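Side-chain contacts in periplasmic solute binding protein (Pectobacterium atrosepticum, PDB 4RY1), which probably binds a sugar in the periplasm and delivers it to an ABC-type transporter for uptake: residues Gly228-Asn231 with Val232-Arg236; Gly56-Pro59 with Asp60-Ile64. One frame throughout, in Å; residues are numbered along the deposited sequence.

Contact 1: residues Gly228-Asn231 with Val232-Arg236; sequences GRTN and VYEIR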
loop_
_atom_site.group_PDB
_atom_site.type_symbol
_atom_site.label_atom_id
_atom_site.label_comp_id
_atom_site.label_asym_id
_atom_site.label_seq_id
_atom_site.Cartn_x
_atom_site.Cartn_y
_atom_site.Cartn_z
ATOM N N GLY A 228 1.095 -3.612 22.147
ATOM C CA GLY A 228 1.681 -4.911 21.787
ATOM C C GLY A 228 1.625 -5.166 20.284
ATOM O O GLY A 228 1.910 -4.283 19.475
ATOM N N ARG A 229 1.241 -6.387 19.927
ATOM C CA ARG A 229 1.233 -6.844 18.518
ATOM C C ARG A 229 -0.143 -6.754 17.848
ATOM O O ARG A 229 -0.320 -7.168 16.699
ATOM C CB ARG A 229 1.760 -8.291 18.405
ATOM C CG ARG A 229 3.273 -8.463 18.207
ATOM C CD ARG A 229 3.903 -7.284 17.469
ATOM N NE ARG A 229 5.045 -7.569 16.596
ATOM C CZ ARG A 229 4.992 -7.656 15.263
ATOM N NH1 ARG A 229 3.844 -7.536 14.597
ATOM N NH2 ARG A 229 6.106 -7.882 14.579
ATOM N N THR A 230 -1.103 -6.210 18.583
ATOM C CA THR A 230 -2.464 -6.039 18.097
ATOM C C THR A 230 -2.521 -5.167 16.839
ATOM O O THR A 230 -1.893 -4.116 16.776
ATOM C CB THR A 230 -3.353 -5.419 19.183
ATOM O OG1 THR A 230 -3.230 -6.191 20.382
ATOM C CG2 THR A 230 -4.834 -5.381 18.763
ATOM N N ASN A 231 -3.302 -5.607 15.859
ATOM C CA ASN A 231 -3.539 -4.836 14.653
ATOM C C ASN A 231 -4.069 -3.463 15.046
ATOM O O ASN A 231 -5.000 -3.333 15.834
ATOM C CB ASN A 231 -4.570 -5.529 13.762
ATOM C CG ASN A 231 -4.038 -6.784 13.093
ATOM O OD1 ASN A 231 -2.864 -6.863 12.710
ATOM N ND2 ASN A 231 -4.904 -7.779 12.949
ATOM N N VAL A 232 -3.491 -2.416 14.487
ATOM C CA VAL A 232 -3.948 -1.065 14.845
ATOM C C VAL A 232 -5.411 -0.843 14.444
ATOM O O VAL A 232 -6.142 -0.142 15.135
ATOM C CB VAL A 232 -3.008 0.007 14.274
ATOM C CG1 VAL A 232 -3.566 1.410 14.464
ATOM C CG2 VAL A 232 -1.687 -0.069 15.013
ATOM N N TYR A 233 -5.843 -1.507 13.370
ATOM C CA TYR A 233 -7.248 -1.415 12.954
ATOM C C TYR A 233 -8.201 -2.132 13.927
ATOM O O TYR A 233 -9.415 -2.103 13.763
ATOM C CB TYR A 233 -7.448 -1.882 11.510
ATOM C CG TYR A 233 -6.884 -3.231 11.124
ATOM C CD1 TYR A 233 -7.623 -4.402 11.277
ATOM C CD2 TYR A 233 -5.634 -3.321 10.515
ATOM C CE1 TYR A 233 -7.101 -5.621 10.875
ATOM C CE2 TYR A 233 -5.116 -4.524 10.106
ATOM C CZ TYR A 233 -5.853 -5.673 10.287
ATOM O OH TYR A 233 -5.328 -6.880 9.882
ATOM N N GLU A 234 -7.640 -2.745 14.962
ATOM C CA GLU A 234 -8.410 -3.386 16.058
ATOM C C GLU A 234 -8.216 -2.731 17.433
ATOM O O GLU A 234 -8.843 -3.175 18.405
ATOM C CB GLU A 234 -8.057 -4.887 16.180
ATOM C CG GLU A 234 -8.469 -5.726 14.982
ATOM C CD GLU A 234 -7.777 -7.077 14.913
ATOM O OE1 GLU A 234 -7.335 -7.580 15.958
ATOM O OE2 GLU A 234 -7.665 -7.638 13.793
ATOM N N ILE A 235 -7.368 -1.706 17.557
ATOM C CA ILE A 235 -7.170 -1.105 18.891
ATOM C C ILE A 235 -8.244 -0.066 19.199
ATOM O O ILE A 235 -8.775 0.600 18.303
ATOM C CB ILE A 235 -5.754 -0.532 19.163
ATOM C CG1 ILE A 235 -5.500 0.748 18.355
ATOM C CG2 ILE A 235 -4.686 -1.597 18.914
ATOM C CD1 ILE A 235 -4.152 1.402 18.608
ATOM N N ARG A 236 -8.527 0.087 20.480
ATOM C CA ARG A 236 -9.637 0.918 20.916
ATOM C C ARG A 236 -9.477 2.367 20.469
ATOM O O ARG A 236 -10.461 2.978 20.067
ATOM C CB ARG A 236 -9.810 0.856 22.441
HETATM O O HOH W 1 -4.498 -8.223 16.200
#

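Contact 2: residues Gly56-Pro59 with Asp60-Ile64; sequences GQEP and DVMRI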
loop_
_atom_site.group_PDB
_atom_site.type_symbol
_atom_site.label_atom_id
_atom_site.label_comp_id
_atom_site.label_asym_id
_atom_site.label_seq_id
_atom_site.Cartn_x
_atom_site.Cartn_y
_atom_site.Cartn_z
ATOM N N GLY A 56 10.505 -24.783 -6.466
ATOM C CA GLY A 56 9.640 -25.068 -7.620
ATOM C C GLY A 56 8.225 -25.494 -7.246
ATOM O O GLY A 56 7.530 -26.118 -8.046
ATOM N N GLN A 57 7.807 -25.162 -6.030
ATOM C CA GLN A 57 6.524 -25.633 -5.483
ATOM C C GLN A 57 5.414 -24.556 -5.498
ATOM O O GLN A 57 4.348 -24.766 -4.947
ATOM C CB GLN A 57 6.683 -26.142 -4.042
ATOM C CG GLN A 57 7.669 -27.282 -3.857
ATOM C CD GLN A 57 7.450 -28.408 -4.834
ATOM O OE1 GLN A 57 8.235 -28.601 -5.758
ATOM N NE2 GLN A 57 6.364 -29.146 -4.650
ATOM N N GLU A 58 5.701 -23.399 -6.068
ATOM C CA GLU A 58 4.748 -22.296 -6.025
ATOM C C GLU A 58 3.489 -22.581 -6.870
ATOM O O GLU A 58 3.520 -23.353 -7.835
ATOM C CB GLU A 58 5.429 -21.020 -6.492
ATOM C CG GLU A 58 5.796 -20.950 -7.964
ATOM C CD GLU A 58 7.155 -21.547 -8.337
ATOM O OE1 GLU A 58 7.694 -22.431 -7.619
ATOM O OE2 GLU A 58 7.655 -21.129 -9.385
ATOM N N PRO A 59 2.377 -21.927 -6.515
ATOM C CA PRO A 59 1.182 -22.073 -7.316
ATOM C C PRO A 59 1.289 -21.482 -8.700
ATOM O O PRO A 59 2.144 -20.650 -8.983
ATOM C CB PRO A 59 0.115 -21.334 -6.522
ATOM C CG PRO A 59 0.744 -20.782 -5.313
ATOM C CD PRO A 59 2.210 -20.983 -5.409
ATOM N N ASP A 60 0.386 -21.915 -9.567
ATOM C CA ASP A 60 0.354 -21.431 -10.960
ATOM C C ASP A 60 0.084 -19.930 -11.052
ATOM O O ASP A 60 0.638 -19.248 -11.907
ATOM C CB ASP A 60 -0.698 -22.186 -11.767
ATOM C CG ASP A 60 -0.445 -23.679 -11.775
ATOM O OD1 ASP A 60 -0.877 -24.360 -10.828
ATOM O OD2 ASP A 60 0.261 -24.133 -12.690
ATOM N N VAL A 61 -0.845 -19.476 -10.211
ATOM C CA VAL A 61 -1.203 -18.056 -10.101
ATOM C C VAL A 61 -0.951 -17.597 -8.674
ATOM O O VAL A 61 -1.428 -18.218 -7.712
ATOM C CB VAL A 61 -2.667 -17.776 -10.483
ATOM C CG1 VAL A 61 -3.027 -16.288 -10.314
ATOM C CG2 VAL A 61 -2.904 -18.173 -11.919
ATOM N N MET A 62 -0.202 -16.503 -8.546
ATOM C CA MET A 62 0.123 -15.951 -7.225
ATOM C C MET A 62 -0.301 -14.496 -7.142
ATOM O O MET A 62 0.046 -13.696 -8.012
ATOM C CB MET A 62 1.633 -15.982 -7.000
ATOM C CG MET A 62 2.260 -17.372 -6.995
ATOM S SD MET A 62 4.062 -17.428 -7.455
ATOM C CE MET A 62 3.803 -17.413 -9.258
ATOM N N ARG A 63 -0.952 -14.124 -6.052
ATOM C CA ARG A 63 -1.002 -12.701 -5.689
ATOM C C ARG A 63 0.384 -12.312 -5.153
ATOM O O ARG A 63 0.945 -13.026 -4.331
ATOM C CB ARG A 63 -2.056 -12.401 -4.645
ATOM C CG ARG A 63 -2.343 -10.921 -4.429
ATOM C CD ARG A 63 -3.158 -10.696 -3.169
ATOM N NE ARG A 63 -3.383 -9.280 -2.880
ATOM C CZ ARG A 63 -4.524 -8.625 -3.076
ATOM N NH1 ARG A 63 -5.572 -9.248 -3.584
ATOM N NH2 ARG A 63 -4.585 -7.337 -2.741
ATOM N N ILE A 64 0.912 -11.196 -5.633
ATOM C CA ILE A 64 2.180 -10.688 -5.172
ATOM C C ILE A 64 2.092 -9.182 -4.991
ATOM O O ILE A 64 1.278 -8.516 -5.624
ATOM C CB ILE A 64 3.345 -11.019 -6.112
ATOM C CG1 ILE A 64 3.131 -10.414 -7.502
ATOM C CG2 ILE A 64 3.603 -12.525 -6.181
ATOM C CD1 ILE A 64 4.375 -10.465 -8.372
#

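Contact 1: residues Gly228-Asn231 with Val232-Arg236
The backbone oxygen of Asn231 accepts a hydrogen bond from the backbone N of Glu234, at 2.8 Å. The same two residues are tied again through their side chains. Asn231 ND2 donates to Glu234 OE2 over 2.9 Å, and the bond is almost straight (174°). The carboxylate oxygen lies in the amide plane of Asn231. ND2 comes to it from above the carboxylate plane. The amide and carboxylate planes stand nearly at right angles. Both side chains leave with CG anti to their own carbonyl carbon (chi1 -72° for Asn231), and they lie side by side. The second carboxylate oxygen reaches the backbone of Asn231 through a water. That water donates to Glu234 OE1 and accepts from Asn231 N.

Asn231 also covers one face of Tyr233. Asn231 CB sits over the centre of the Tyr233 ring, 3.7 Å from its centroid, in a CH-pi contact. The amide is stacked on the ring, with the planes 16° apart. Tyr233 also meets Tyr256 edge-to-face. On the Thr230 side the contact is apolar: Thr230 CG2 touches Ile235 CG2 at 3.8 Å. The hydroxyl of Thr230 is hydrogen-bonded to Phe227 O.

A second backbone bond, from Ile235 N to Val232 O at 3.1 Å, follows the first by one residue. Ile235 then takes the N-cap position of helix 236-239. The arrangement is a short 3-10 turn, 232-234, closed by consecutive i to i+3 bonds and leading to the N-cap of the next helix.

Contact 2: residues Gly56-Pro59 with Asp60-Ile64
With CG anti to its own carbonyl carbon (chi1 -62°) and a nearly extended chi2, Met62 carries its sulfur back along the chain to Glu58. A bend at chi3 (-83°) then turns the methyl end to the backbone, where Met62 CE comes within 3.6 Å of Pro59 O. Glu58 holds its CG between its backbone N and carbonyl carbon (chi1 69°), which places CG beside the sulfur. Glu58 CG lies 4.0 Å from Met62 SD, and the two side chains pass at a slant.

Pro59 meets the nearer part of the methionine. Its ring and the Met62 side chain cross at about a right angle, with Pro59 CD 3.9 Å from Met62 CG. The contact is therefore van der Waals in kind, and no hydrogen bond joins the two segments. It is also buried. Leu49 of helix 45-55 and Phe79 pack on Met62, and Gln52 touches Pro59.

The acidic groups find their partners beyond the segments. The Glu58 chain bends at chi2 and directs its carboxylate to Ser293, where OE2 is hydrogen-bonded to OG. Asp60 OD1 accepts a hydrogen bond from the backbone N of Arg6, and OD2 is hydrogen-bonded to Ser296 OG.

Gly56 ends helix 45-55 in a Schellman motif, and the chain then enters strand 61-64. That strand runs parallel to strand 3-10, which also pairs in parallel with strand 33-40. The contact thus marks the helix-to-strand turn of a beta-alpha-beta crossover from strand 33-40 to strand 61-64, in the alpha/beta fold of periplasmic binding proteins.

How the contacts relate
Contact 2 comes first along the chain and contact 1 about 170 residues later. Their centres are 30 Å apart, and their nearest atoms are about 13 Å apart, so they do not touch. Both sit away from the middle of the molecule, with centres 18 Å (contact 1) and 21 Å (contact 2) from that of the chain. Contact 2 belongs to the part of the sheet built on the parallel strands 3-10, 33-40 and 61-64. Contact 1, in the loop between helices 221-225 and 236-239, probably belongs to the other lobe of the two-lobed fold of the family. Neither contact includes a bound ligand.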